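Local coordinates for protein 16 kDa beta-galactoside-binding lectin (Gallus gallus, PDB 1QMJ) that binds beta-galactosides, including lactose, as a homodimeric galectin and may be involved in the regulation of differentiation, at residues A[57-62]-A[71-76]; A[40-45]-A[104-109]; A[30-35]-A[119-124]; A[84-89]-A[97-102]. All coordinates share one frame; numbering follows the deposited sequence.

Contact 1. Residues A[57-62]-A[71-76]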
loop_
_atom_site.group_PDB
_atom_site.type_symbol
_atom_site.label_atom_id
_atom_site.label_comp_id
_atom_site.label_asym_id
_atom_site.label_seq_id
_atom_site.Cartn_x
_atom_site.Cartn_y
_atom_site.Cartn_z
ATOM N N VAL A 57 -14.373 -19.110 6.967
ATOM C CA VAL A 57 -13.572 -18.454 5.940
ATOM C C VAL A 57 -14.147 -18.825 4.585
ATOM O O VAL A 57 -14.274 -20.009 4.247
ATOM C CB VAL A 57 -12.108 -18.907 5.998
ATOM C CG1 VAL A 57 -11.290 -18.423 4.794
ATOM C CG2 VAL A 57 -11.363 -18.397 7.232
ATOM N N VAL A 58 -14.493 -17.812 3.841
ATOM C CA VAL A 58 -15.045 -17.992 2.506
ATOM C C VAL A 58 -14.043 -17.477 1.485
ATOM O O VAL A 58 -13.509 -16.370 1.622
ATOM C CB VAL A 58 -16.365 -17.220 2.355
ATOM C CG1 VAL A 58 -16.979 -17.352 0.958
ATOM C CG2 VAL A 58 -17.454 -17.687 3.326
ATOM N N CYS A 59 -13.810 -18.305 0.498
ATOM C CA CYS A 59 -12.894 -17.998 -0.604
ATOM C C CYS A 59 -13.689 -18.022 -1.894
ATOM O O CYS A 59 -14.577 -18.862 -2.079
ATOM C CB CYS A 59 -11.771 -19.035 -0.670
ATOM S SG CYS A 59 -10.588 -18.927 0.760
ATOM N N ASN A 60 -13.366 -17.107 -2.768
ATOM C CA ASN A 60 -14.063 -17.003 -4.045
ATOM C C ASN A 60 -13.298 -16.117 -5.011
ATOM O O ASN A 60 -12.432 -15.330 -4.611
ATOM C CB ASN A 60 -15.448 -16.385 -3.812
ATOM C CG ASN A 60 -16.485 -16.804 -4.852
ATOM O OD1 ASN A 60 -16.129 -17.372 -5.881
ATOM N ND2 ASN A 60 -17.765 -16.552 -4.642
ATOM N N SER A 61 -13.649 -16.286 -6.259
ATOM C CA SER A 61 -13.079 -15.509 -7.347
ATOM C C SER A 61 -14.191 -14.630 -7.898
ATOM O O SER A 61 -15.361 -14.773 -7.522
ATOM C CB SER A 61 -12.523 -16.432 -8.442
ATOM O OG SER A 61 -13.500 -17.382 -8.836
ATOM N N LYS A 62 -13.804 -13.748 -8.763
ATOM C CA LYS A 62 -14.725 -12.812 -9.401
ATOM C C LYS A 62 -14.173 -12.460 -10.765
ATOM O O LYS A 62 -12.993 -12.126 -10.904
ATOM C CB LYS A 62 -14.848 -11.556 -8.536
ATOM C CG LYS A 62 -16.086 -10.715 -8.849
ATOM C CD LYS A 62 -16.183 -9.467 -7.970
ATOM C CE LYS A 62 -17.581 -8.852 -7.949
ATOM N NZ LYS A 62 -17.710 -7.759 -6.975
ATOM N N ASP A 71 -16.208 -21.262 -1.852
ATOM C CA ASP A 71 -15.389 -22.324 -1.287
ATOM C C ASP A 71 -15.227 -22.033 0.194
ATOM O O ASP A 71 -14.451 -21.155 0.590
ATOM C CB ASP A 71 -14.021 -22.360 -1.973
ATOM C CG ASP A 71 -13.124 -23.489 -1.456
ATOM O OD1 ASP A 71 -13.627 -24.439 -0.743
ATOM O OD2 ASP A 71 -11.863 -23.490 -1.732
ATOM N N ARG A 72 -15.973 -22.774 0.974
ATOM C CA ARG A 72 -15.966 -22.633 2.429
ATOM C C ARG A 72 -14.915 -23.548 3.031
ATOM O O ARG A 72 -14.853 -24.740 2.711
ATOM C CB ARG A 72 -17.334 -22.995 2.980
ATOM C CG ARG A 72 -18.316 -21.848 2.847
ATOM C CD ARG A 72 -19.699 -22.278 2.380
ATOM N NE ARG A 72 -20.603 -21.140 2.290
ATOM C CZ ARG A 72 -21.088 -20.506 3.356
ATOM N NH1 ARG A 72 -20.774 -20.910 4.596
ATOM N NH2 ARG A 72 -21.896 -19.444 3.286
ATOM N N LYS A 73 -14.116 -22.951 3.892
ATOM C CA LYS A 73 -13.026 -23.654 4.581
ATOM C C LYS A 73 -13.485 -24.091 5.975
ATOM O O LYS A 73 -14.369 -23.470 6.582
ATOM C CB LYS A 73 -11.819 -22.734 4.702
ATOM C CG LYS A 73 -11.221 -22.369 3.340
ATOM C CD LYS A 73 -10.736 -23.590 2.552
ATOM C CE LYS A 73 -10.143 -23.223 1.190
ATOM N NZ LYS A 73 -9.516 -24.368 0.511
ATOM N N ALA A 74 -12.857 -25.156 6.435
ATOM C CA ALA A 74 -13.158 -25.768 7.739
ATOM C C ALA A 74 -12.458 -25.041 8.901
ATOM O O ALA A 74 -13.041 -24.840 9.974
ATOM C CB ALA A 74 -12.693 -27.226 7.749
ATOM N N ASP A 75 -11.217 -24.656 8.676
ATOM C CA ASP A 75 -10.405 -23.972 9.706
ATOM C C ASP A 75 -10.681 -22.466 9.742
ATOM O O ASP A 75 -10.875 -21.824 8.701
ATOM C CB ASP A 75 -8.919 -24.173 9.423
ATOM C CG ASP A 75 -8.501 -25.638 9.492
ATOM O OD1 ASP A 75 -8.378 -26.218 10.637
ATOM O OD2 ASP A 75 -8.274 -26.293 8.406
ATOM N N PHE A 76 -10.685 -21.958 10.964
ATOM C CA PHE A 76 -10.912 -20.531 11.250
ATOM C C PHE A 76 -9.959 -20.084 12.371
ATOM O O PHE A 76 -10.386 -19.874 13.518
ATOM C CB PHE A 76 -12.361 -20.307 11.684
ATOM C CG PHE A 76 -12.764 -18.832 11.654
ATOM C CD1 PHE A 76 -12.983 -18.187 10.430
ATOM C CD2 PHE A 76 -12.915 -18.129 12.853
ATOM C CE1 PHE A 76 -13.352 -16.836 10.407
ATOM C CE2 PHE A 76 -13.284 -16.778 12.831
ATOM C CZ PHE A 76 -13.502 -16.132 11.608
HETATM O O HOH W 1 -13.423 -21.375 8.129
#

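Contact 2. Residues A[40-45]-A[104-109]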
loop_
_atom_site.group_PDB
_atom_site.type_symbol
_atom_site.label_atom_id
_atom_site.label_comp_id
_atom_site.label_asym_id
_atom_site.label_seq_id
_atom_site.Cartn_x
_atom_site.Cartn_y
_atom_site.Cartn_z
ATOM N N LEU A 40 -11.141 -10.544 -9.640
ATOM C CA LEU A 40 -10.336 -10.952 -8.490
ATOM C C LEU A 40 -9.905 -12.402 -8.592
ATOM O O LEU A 40 -10.712 -13.296 -8.894
ATOM C CB LEU A 40 -11.143 -10.811 -7.202
ATOM C CG LEU A 40 -11.684 -9.405 -6.983
ATOM C CD1 LEU A 40 -12.548 -9.296 -5.725
ATOM C CD2 LEU A 40 -10.579 -8.361 -6.826
ATOM N N MET A 41 -8.639 -12.589 -8.334
ATOM C CA MET A 41 -8.041 -13.904 -8.342
ATOM C C MET A 41 -8.466 -14.615 -7.063
ATOM O O MET A 41 -8.631 -15.839 -7.026
ATOM C CB MET A 41 -6.518 -13.788 -8.400
ATOM C CG MET A 41 -5.807 -15.139 -8.301
ATOM S SD MET A 41 -4.061 -14.975 -8.015
ATOM C CE MET A 41 -3.331 -13.978 -9.295
ATOM N N LEU A 42 -8.648 -13.822 -6.014
ATOM C CA LEU A 42 -9.047 -14.375 -4.722
ATOM C C LEU A 42 -9.685 -13.337 -3.792
ATOM O O LEU A 42 -9.167 -12.219 -3.619
ATOM C CB LEU A 42 -7.833 -14.938 -4.005
ATOM C CG LEU A 42 -8.112 -15.245 -2.540
ATOM C CD1 LEU A 42 -9.107 -16.391 -2.353
ATOM C CD2 LEU A 42 -6.856 -15.648 -1.772
ATOM N N HIS A 43 -10.796 -13.782 -3.232
ATOM C CA HIS A 43 -11.597 -13.015 -2.278
ATOM C C HIS A 43 -11.607 -13.754 -0.934
ATOM O O HIS A 43 -12.537 -14.518 -0.634
ATOM C CB HIS A 43 -13.038 -12.868 -2.787
ATOM C CG HIS A 43 -13.951 -12.131 -1.798
ATOM N ND1 HIS A 43 -15.078 -12.733 -1.244
ATOM C CD2 HIS A 43 -13.903 -10.873 -1.279
ATOM C CE1 HIS A 43 -15.659 -11.860 -0.438
ATOM N NE2 HIS A 43 -14.970 -10.747 -0.448
ATOM N N PHE A 44 -10.552 -13.500 -0.173
ATOM C CA PHE A 44 -10.357 -14.088 1.169
ATOM C C PHE A 44 -11.241 -13.327 2.142
ATOM O O PHE A 44 -10.982 -12.158 2.464
ATOM C CB PHE A 44 -8.896 -13.958 1.572
ATOM C CG PHE A 44 -8.562 -14.746 2.827
ATOM C CD1 PHE A 44 -8.508 -16.141 2.778
ATOM C CD2 PHE A 44 -8.314 -14.069 4.023
ATOM C CE1 PHE A 44 -8.202 -16.865 3.933
ATOM C CE2 PHE A 44 -8.007 -14.793 5.179
ATOM C CZ PHE A 44 -7.950 -16.192 5.135
ATOM N N ASN A 45 -12.273 -13.998 2.608
ATOM C CA ASN A 45 -13.249 -13.349 3.474
ATOM C C ASN A 45 -13.560 -14.088 4.792
ATOM O O ASN A 45 -14.596 -14.757 4.920
ATOM C CB ASN A 45 -14.556 -13.232 2.704
ATOM C CG ASN A 45 -15.630 -12.479 3.458
ATOM O OD1 ASN A 45 -16.809 -12.661 3.173
ATOM N ND2 ASN A 45 -15.289 -11.637 4.411
ATOM N N PHE A 104 -4.154 -21.712 3.684
ATOM C CA PHE A 104 -5.350 -21.888 2.886
ATOM C C PHE A 104 -4.917 -21.926 1.439
ATOM O O PHE A 104 -3.967 -21.254 1.057
ATOM C CB PHE A 104 -6.319 -20.730 3.122
ATOM C CG PHE A 104 -6.874 -20.676 4.524
ATOM C CD1 PHE A 104 -7.870 -21.569 4.930
ATOM C CD2 PHE A 104 -6.413 -19.729 5.436
ATOM C CE1 PHE A 104 -8.399 -21.514 6.223
ATOM C CE2 PHE A 104 -6.937 -19.666 6.735
ATOM C CZ PHE A 104 -7.932 -20.561 7.127
ATOM N N GLU A 105 -5.575 -22.755 0.645
ATOM C CA GLU A 105 -5.245 -22.866 -0.762
ATOM C C GLU A 105 -6.521 -22.663 -1.554
ATOM O O GLU A 105 -7.600 -23.002 -1.082
ATOM C CB GLU A 105 -4.636 -24.237 -1.048
ATOM C CG GLU A 105 -3.328 -24.468 -0.308
ATOM C CD GLU A 105 -2.835 -25.897 -0.405
ATOM O OE1 GLU A 105 -2.415 -26.307 -1.508
ATOM O OE2 GLU A 105 -2.860 -26.607 0.626
ATOM N N PHE A 106 -6.401 -22.086 -2.743
ATOM C CA PHE A 106 -7.553 -21.826 -3.595
ATOM C C PHE A 106 -7.039 -21.889 -5.027
ATOM O O PHE A 106 -6.019 -21.287 -5.346
ATOM C CB PHE A 106 -8.124 -20.433 -3.278
ATOM C CG PHE A 106 -9.439 -20.136 -3.950
ATOM C CD1 PHE A 106 -10.606 -20.775 -3.545
ATOM C CD2 PHE A 106 -9.517 -19.198 -4.978
ATOM C CE1 PHE A 106 -11.829 -20.484 -4.152
ATOM C CE2 PHE A 106 -10.735 -18.900 -5.592
ATOM C CZ PHE A 106 -11.891 -19.543 -5.178
ATOM N N PRO A 107 -7.725 -22.633 -5.908
ATOM C CA PRO A 107 -7.276 -22.737 -7.299
ATOM C C PRO A 107 -7.293 -21.426 -8.073
ATOM O O PRO A 107 -8.219 -20.619 -7.938
ATOM C CB PRO A 107 -8.247 -23.753 -7.895
ATOM C CG PRO A 107 -9.483 -23.545 -7.094
ATOM C CD PRO A 107 -8.953 -23.412 -5.693
ATOM N N ASN A 108 -6.253 -21.218 -8.873
ATOM C CA ASN A 108 -6.125 -20.027 -9.698
ATOM C C ASN A 108 -7.063 -20.274 -10.879
ATOM O O ASN A 108 -6.634 -20.656 -11.974
ATOM C CB ASN A 108 -4.670 -19.867 -10.171
ATOM C CG ASN A 108 -4.427 -18.566 -10.935
ATOM O OD1 ASN A 108 -5.367 -17.891 -11.371
ATOM N ND2 ASN A 108 -3.157 -18.216 -11.107
ATOM N N ARG A 109 -8.354 -20.077 -10.633
ATOM C CA ARG A 109 -9.385 -20.297 -11.638
ATOM C C ARG A 109 -9.202 -19.440 -12.891
ATOM O O ARG A 109 -9.356 -19.923 -14.016
ATOM C CB ARG A 109 -10.773 -20.030 -11.043
ATOM C CG ARG A 109 -11.181 -20.915 -9.872
ATOM C CD ARG A 109 -12.563 -20.496 -9.385
ATOM N NE ARG A 109 -13.071 -21.320 -8.292
ATOM C CZ ARG A 109 -14.060 -20.959 -7.473
ATOM N NH1 ARG A 109 -14.654 -19.781 -7.608
ATOM N NH2 ARG A 109 -14.479 -21.795 -6.532
HETATM O O HOH W 2 -9.055 -18.193 -8.473
#

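Contact 3. Residues A[30-35]-A[119-124]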
loop_
_atom_site.group_PDB
_atom_site.type_symbol
_atom_site.label_atom_id
_atom_site.label_comp_id
_atom_site.label_asym_id
_atom_site.label_seq_id
_atom_site.Cartn_x
_atom_site.Cartn_y
_atom_site.Cartn_z
ATOM N N SER A 30 -12.164 -8.801 4.580
ATOM C CA SER A 30 -11.786 -9.432 3.317
ATOM C C SER A 30 -10.496 -8.827 2.770
ATOM O O SER A 30 -10.175 -7.661 3.040
ATOM C CB SER A 30 -12.900 -9.230 2.287
ATOM O OG SER A 30 -14.098 -9.847 2.738
ATOM N N VAL A 31 -9.811 -9.665 2.016
ATOM C CA VAL A 31 -8.539 -9.325 1.359
ATOM C C VAL A 31 -8.588 -9.816 -0.088
ATOM O O VAL A 31 -8.423 -11.015 -0.362
ATOM C CB VAL A 31 -7.379 -10.000 2.090
ATOM C CG1 VAL A 31 -6.040 -9.822 1.374
ATOM C CG2 VAL A 31 -7.169 -9.459 3.505
ATOM N N ASN A 32 -8.815 -8.868 -0.978
ATOM C CA ASN A 32 -8.938 -9.144 -2.418
ATOM C C ASN A 32 -7.682 -8.753 -3.209
ATOM O O ASN A 32 -7.107 -7.675 -2.995
ATOM C CB ASN A 32 -10.106 -8.350 -3.007
ATOM C CG ASN A 32 -11.330 -8.314 -2.093
ATOM O OD1 ASN A 32 -11.787 -9.360 -1.641
ATOM N ND2 ASN A 32 -11.895 -7.159 -1.792
ATOM N N VAL A 33 -7.334 -9.682 -4.099
ATOM C CA VAL A 33 -6.195 -9.569 -5.038
ATOM C C VAL A 33 -6.673 -10.000 -6.431
ATOM O O VAL A 33 -7.481 -10.929 -6.570
ATOM C CB VAL A 33 -5.023 -10.477 -4.618
ATOM C CG1 VAL A 33 -4.366 -10.053 -3.305
ATOM C CG2 VAL A 33 -5.431 -11.940 -4.418
ATOM N N GLY A 34 -6.172 -9.320 -7.446
ATOM C CA GLY A 34 -6.544 -9.626 -8.843
ATOM C C GLY A 34 -6.011 -8.558 -9.802
ATOM O O GLY A 34 -4.905 -8.030 -9.618
ATOM N N LYS A 35 -6.834 -8.281 -10.807
ATOM C CA LYS A 35 -6.529 -7.287 -11.854
ATOM C C LYS A 35 -7.138 -5.935 -11.474
ATOM O O LYS A 35 -6.485 -4.889 -11.575
ATOM C CB LYS A 35 -7.106 -7.747 -13.192
ATOM C CG LYS A 35 -6.245 -8.811 -13.874
ATOM C CD LYS A 35 -4.765 -8.426 -13.950
ATOM C CE LYS A 35 -3.881 -9.553 -14.491
ATOM N NZ LYS A 35 -2.445 -9.252 -14.393
ATOM N N ALA A 119 -6.831 -5.062 -2.259
ATOM C CA ALA A 119 -7.729 -4.224 -1.481
ATOM C C ALA A 119 -8.089 -4.923 -0.182
ATOM O O ALA A 119 -8.291 -6.136 -0.157
ATOM C CB ALA A 119 -8.980 -3.910 -2.270
ATOM N N VAL A 120 -8.102 -4.170 0.909
ATOM C CA VAL A 120 -8.454 -4.715 2.217
ATOM C C VAL A 120 -9.729 -4.007 2.636
ATOM O O VAL A 120 -9.793 -2.782 2.591
ATOM C CB VAL A 120 -7.353 -4.447 3.276
ATOM C CG1 VAL A 120 -7.790 -4.989 4.627
ATOM C CG2 VAL A 120 -6.031 -5.089 2.851
ATOM N N GLU A 121 -10.754 -4.773 2.998
ATOM C CA GLU A 121 -12.028 -4.195 3.417
ATOM C C GLU A 121 -12.589 -4.866 4.671
ATOM O O GLU A 121 -12.094 -5.904 5.122
ATOM C CB GLU A 121 -13.050 -4.241 2.272
ATOM C CG GLU A 121 -13.360 -5.634 1.751
ATOM C CD GLU A 121 -14.316 -5.626 0.565
ATOM O OE1 GLU A 121 -14.035 -4.917 -0.430
ATOM O OE2 GLU A 121 -15.343 -6.340 0.623
ATOM N N GLY A 122 -13.619 -4.250 5.237
ATOM C CA GLY A 122 -14.232 -4.790 6.432
ATOM C C GLY A 122 -13.598 -4.304 7.721
ATOM O O GLY A 122 -12.933 -3.262 7.771
ATOM N N ASP A 123 -13.798 -5.086 8.773
ATOM C CA ASP A 123 -13.296 -4.755 10.094
ATOM C C ASP A 123 -11.872 -5.216 10.343
ATOM O O ASP A 123 -11.618 -6.063 11.207
ATOM C CB ASP A 123 -14.243 -5.319 11.147
ATOM C CG ASP A 123 -15.674 -4.870 10.930
ATOM O OD1 ASP A 123 -15.906 -3.647 10.841
ATOM O OD2 ASP A 123 -16.561 -5.739 10.816
ATOM N N PHE A 124 -10.946 -4.641 9.581
ATOM C CA PHE A 124 -9.530 -4.952 9.705
ATOM C C PHE A 124 -8.791 -3.623 9.666
ATOM O O PHE A 124 -9.153 -2.721 8.905
ATOM C CB PHE A 124 -9.068 -5.845 8.545
ATOM C CG PHE A 124 -7.697 -6.450 8.735
ATOM C CD1 PHE A 124 -7.481 -7.443 9.683
ATOM C CD2 PHE A 124 -6.630 -6.055 7.934
ATOM C CE1 PHE A 124 -6.232 -8.037 9.833
ATOM C CE2 PHE A 124 -5.371 -6.647 8.076
ATOM C CZ PHE A 124 -5.177 -7.640 9.028
HETATM O O HOH W 3 -15.754 -7.710 3.564
#

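Contact 4. Residues A[84-89]-A[97-102]. With BME (beta-mercaptoethanol), chain C; BME (beta-mercaptoethanol), chain D.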
loop_
_atom_site.group_PDB
_atom_site.type_symbol
_atom_site.label_atom_id
_atom_site.label_comp_id
_atom_site.label_asym_id
_atom_site.label_seq_id
_atom_site.Cartn_x
_atom_site.Cartn_y
_atom_site.Cartn_z
ATOM N N VAL A 84 -2.894 -10.022 13.314
ATOM C CA VAL A 84 -2.392 -11.062 12.414
ATOM C C VAL A 84 -1.728 -10.487 11.165
ATOM O O VAL A 84 -1.987 -9.330 10.783
ATOM C CB VAL A 84 -3.554 -11.949 11.955
ATOM C CG1 VAL A 84 -4.583 -11.199 11.105
ATOM C CG2 VAL A 84 -3.104 -13.136 11.105
ATOM N N GLU A 85 -0.897 -11.364 10.606
ATOM C CA GLU A 85 -0.133 -11.136 9.370
ATOM C C GLU A 85 -0.556 -12.198 8.355
ATOM O O GLU A 85 -0.440 -13.408 8.610
ATOM C CB GLU A 85 1.379 -11.251 9.623
ATOM C CG GLU A 85 2.209 -10.992 8.354
ATOM C CD GLU A 85 3.718 -10.914 8.610
ATOM O OE1 GLU A 85 4.294 -11.789 9.362
ATOM O OE2 GLU A 85 4.418 -9.970 8.072
ATOM N N ILE A 86 -1.038 -11.721 7.237
ATOM C CA ILE A 86 -1.516 -12.580 6.151
ATOM C C ILE A 86 -0.539 -12.524 4.972
ATOM O O ILE A 86 -0.260 -11.454 4.421
ATOM C CB ILE A 86 -2.899 -12.094 5.715
ATOM C CG1 ILE A 86 -3.926 -12.156 6.854
ATOM C CG2 ILE A 86 -3.490 -12.914 4.569
ATOM C CD1 ILE A 86 -5.106 -11.202 6.659
ATOM N N CYS A 87 -0.040 -13.696 4.615
ATOM C CA CYS A 87 0.920 -13.847 3.507
ATOM C C CYS A 87 0.238 -14.512 2.313
ATOM O O CYS A 87 -0.375 -15.584 2.440
ATOM C CB CYS A 87 2.101 -14.700 3.956
ATOM S SG CYS A 87 3.105 -13.882 5.290
ATOM N N ILE A 88 0.372 -13.848 1.182
ATOM C CA ILE A 88 -0.226 -14.299 -0.073
ATOM C C ILE A 88 0.822 -14.452 -1.181
ATOM O O ILE A 88 1.652 -13.562 -1.405
ATOM C CB ILE A 88 -1.268 -13.280 -0.538
ATOM C CG1 ILE A 88 -2.452 -13.161 0.426
ATOM C CG2 ILE A 88 -1.869 -13.619 -1.903
ATOM C CD1 ILE A 88 -3.293 -11.906 0.191
ATOM N N SER A 89 0.726 -15.590 -1.825
ATOM C CA SER A 89 1.581 -15.977 -2.954
ATOM C C SER A 89 0.730 -16.828 -3.885
ATOM O O SER A 89 -0.360 -17.283 -3.516
ATOM C CB SER A 89 2.803 -16.768 -2.465
ATOM O OG SER A 89 2.392 -17.899 -1.717
ATOM N N VAL A 97 -2.626 -18.731 0.961
ATOM C CA VAL A 97 -2.776 -17.724 2.007
ATOM C C VAL A 97 -2.316 -18.348 3.307
ATOM O O VAL A 97 -2.900 -19.324 3.789
ATOM C CB VAL A 97 -4.238 -17.288 2.128
ATOM C CG1 VAL A 97 -4.444 -16.180 3.164
ATOM C CG2 VAL A 97 -4.813 -16.743 0.819
ATOM N N LYS A 98 -1.269 -17.795 3.875
ATOM C CA LYS A 98 -0.743 -18.340 5.125
ATOM C C LYS A 98 -0.799 -17.359 6.271
ATOM O O LYS A 98 -0.401 -16.191 6.136
ATOM C CB LYS A 98 0.731 -18.762 5.020
ATOM C CG LYS A 98 1.335 -18.603 3.633
ATOM C CD LYS A 98 2.026 -19.881 3.140
ATOM C CE LYS A 98 3.372 -20.150 3.822
ATOM N NZ LYS A 98 4.223 -21.083 3.063
ATOM N N VAL A 99 -1.297 -17.905 7.342
ATOM C CA VAL A 99 -1.411 -17.234 8.618
ATOM C C VAL A 99 -0.631 -18.072 9.610
ATOM O O VAL A 99 -0.220 -19.202 9.276
ATOM C CB VAL A 99 -2.871 -17.124 9.063
ATOM C CG1 VAL A 99 -3.701 -16.190 8.183
ATOM C CG2 VAL A 99 -3.605 -18.465 9.052
ATOM N N PRO A 100 -0.166 -17.642 10.646
ATOM C CA PRO A 100 0.685 -18.493 11.490
ATOM C C PRO A 100 0.247 -19.948 11.771
ATOM O O PRO A 100 1.092 -20.841 11.859
ATOM C CB PRO A 100 0.829 -17.669 12.774
ATOM C CG PRO A 100 -0.444 -16.848 12.801
ATOM C CD PRO A 100 -0.570 -16.420 11.365
ATOM N N GLU A 101 -1.056 -20.198 11.851
ATOM C CA GLU A 101 -1.551 -21.541 12.159
ATOM C C GLU A 101 -1.933 -22.418 10.969
ATOM O O GLU A 101 -1.656 -23.621 10.957
ATOM C CB GLU A 101 -2.766 -21.458 13.095
ATOM C CG GLU A 101 -2.638 -20.451 14.228
ATOM C CD GLU A 101 -3.311 -19.116 13.923
ATOM O OE1 GLU A 101 -3.058 -18.531 12.845
ATOM O OE2 GLU A 101 -4.098 -18.652 14.776
ATOM N N VAL A 102 -2.586 -21.820 9.978
ATOM C CA VAL A 102 -3.060 -22.564 8.823
ATOM C C VAL A 102 -2.681 -21.947 7.481
ATOM O O VAL A 102 -2.468 -20.739 7.369
ATOM C CB VAL A 102 -4.612 -22.659 8.852
ATOM C CG1 VAL A 102 -5.107 -23.645 7.820
ATOM C CG2 VAL A 102 -5.102 -23.037 10.230
HETATM C C1 BME C . 2.138 -16.125 8.212
HETATM C C2 BME C . 3.354 -15.232 7.958
HETATM O O1 BME C . 1.301 -15.506 9.161
HETATM S S2 BME C . 3.949 -15.399 6.253
HETATM C C1 BME D . 5.582 -17.154 1.225
HETATM C C2 BME D . 4.856 -16.286 2.272
HETATM O O1 BME D . 4.714 -17.423 0.138
HETATM S S2 BME D . 3.820 -15.029 1.464
#

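Contact 1. Residues A[57-62]-A[71-76]
Val-57 and Phe-76 make the tight end of this contact: CG2 of the valine sits 3.6 Å from Phe-76 CD1, the two side chains crossing obliquely. CG2 lies beside the backbone N (chi1 170°, with CG1 anti to it), which turns it to the ring. Beside them one water accepts from Val-57 N and donates to the carbonyls of Lys-73 and Asp-75, filling in where the antiparallel pairing gives out. The pairing itself is firm at Cys-59 and Asp-71, whose N and O atoms exchange two bonds, Cys-59 N to Asp-71 O and Asp-71 N to Cys-59 O, both 2.9 Å. Val-57, Cys-59 and Lys-73 turn to Phe-104 and Phe-106; on this Cys-59 side Lys-73 NZ also donates to Glu-105 O, with a weak salt bridge to Asp-71 OD2. The other face is looser: Val-58 CG2 meets Arg-72 CG only at 4.3 Å, and the exposed guanidinium pairs with Asp-53 and Glu-70. The apolar end thus gives way to charged side chains held by neighbouring charges; Asp-71, Arg-72 and Lys-73 belong to the predicted galactoside site.

Contact 2. Residues A[40-45]-A[104-109]
Phe-106 reaches across from strand 104-107 to Leu-42 and Met-41. Its CB points at segment 40-45, and CG is anti to the backbone N (chi1 -171°), which brings the ring up against Leu-42: Phe-106 CG lies 4.1 Å from Leu-42 CD1. One atom on, Phe-106 CD2 lies 3.9 Å from that same methyl, which approaches the ring obliquely. CE2 comes 4.0 Å from Met-41 O, the carbonyl standing at the ring edge near its plane, while CD1 on the other side packs on the Asp-71 carboxylate. The tip, CZ, sits 3.5 Å above the plane of the Arg-109 guanidinium, over its centre. Met-41 O also takes a bond from a water, which accepts from Arg-109 N and so bridges the segments. Beyond it, Met-41 CG rests near Asn-108 OD1, and the amide ND2 donates to the backbone carbonyls of Asp-91 and Met-112. Further along, Phe-44 and Phe-104 meet obliquely, planes at 55°, with Phe-44 CE1 3.7 Å from Phe-104 CD2. Opposite Val-33 the strand carries a classic bulge at Met-41 and Leu-42, where the chain turns a corner. Rings and a leucine methyl meeting between strands of two different sheets help fill the interior of the galectin beta-sandwich.

Contact 3. Residues A[30-35]-A[119-124]
Ser-30 and Glu-121 exchange two backbone bonds, Ser-30 N to Glu-121 O and Glu-121 N to Ser-30 O, each 2.9 Å. Asn-32 and Ala-119 do the same two residues along, beyond the non-hydrogen-bonded pair Val-31/Val-120, with Ala-119 N to Asn-32 O at 2.7 Å. CA-H...O contacts fill the step between: Val-120 CA to Ser-30 O and Val-31 CA to Ala-119 O. Polar side chains meet on one face. Glu-121 CG sits between its own backbone N and carbonyl carbon (chi1 59°), 3.7 Å from Ser-30 CB. Its OE1 takes a weak bond from Asn-32 ND2 at 3.4 Å, amide and carboxylate planes 85° apart, while a water links OE2 to Ser-30 OG. On the opposite face Val-31 and Val-120 turn inward, the first onto Ile-88, the second onto Val-18. Strand 29-33 lies between 117-122 and 39-47 in its own sheet, with strands 16-22 and 83-90 of the other sheet beneath the valines.

Contact 4. Residues A[84-89]-A[97-102]
Pro-100 supplies the one ring here, and it meets Val-84 through CD, which lies 4.2 Å from Val-84 CG2, the two side chains crossing at about a right angle. A nearer neighbour of the same CD is O1 of a bound beta-mercaptoethanol. The other flat groups are the peptides: Lys-98 N bonds to Cys-87 O at 2.8 Å, and Cys-87 N answers with a bond to Lys-98 O at 2.9 Å. A CA-H...O contact, Val-97 CA to Cys-87 O at 3.2 Å, reinforces the rung. On the buried face Ile-86 and Val-97 lie side by side, pointing the same way, with Ile-86 CG2 3.7 Å from Val-97 CG1; Val-99 CG1 also packs near Ile-86 CG1, and Val-97 goes on to Leu-42 and Phe-44 of the facing sheet. The other face carries Cys-87 and Lys-98. There Cys-87 SG is joined to S2 of the beta-mercaptoethanol, 2.0 Å apart, whose O1 donates to Glu-85 O at 2.8 Å. A second such molecule is modelled near Ser-89, but its sulfur stands too close to Cys-87 CB, so its placement is doubtful. The reagent probably came from the crystallisation liquor, and the mixed disulfide is consistent with a cysteine reachable from the outer face, whereas the aliphatic side keeps to hydrocarbon packing.

Overall arrangement
Contacts 1 and 3 are both rungs of the sheet holding strands 29-33, 39-47, 56-63 and 117-122, joined through strand 39-47, which pairs with 56-63 on one side and 29-33 on the other; contact 4 is the hairpin of the five-strand sheet facing it. Contact 2 spans the two sheets, and its touching residues are all buried, so its chemistry is rings and methyls with one bridging water. Contact 3 is also largely buried but keeps a polar outer face, while contacts 1 and 4 are partly exposed, with charges on one and a modified cysteine on the other. Backbone pairing of Phe-104 with Val-97 ties contact 2 to contact 4, and Phe-124 against Val-84 ties contact 3 to it.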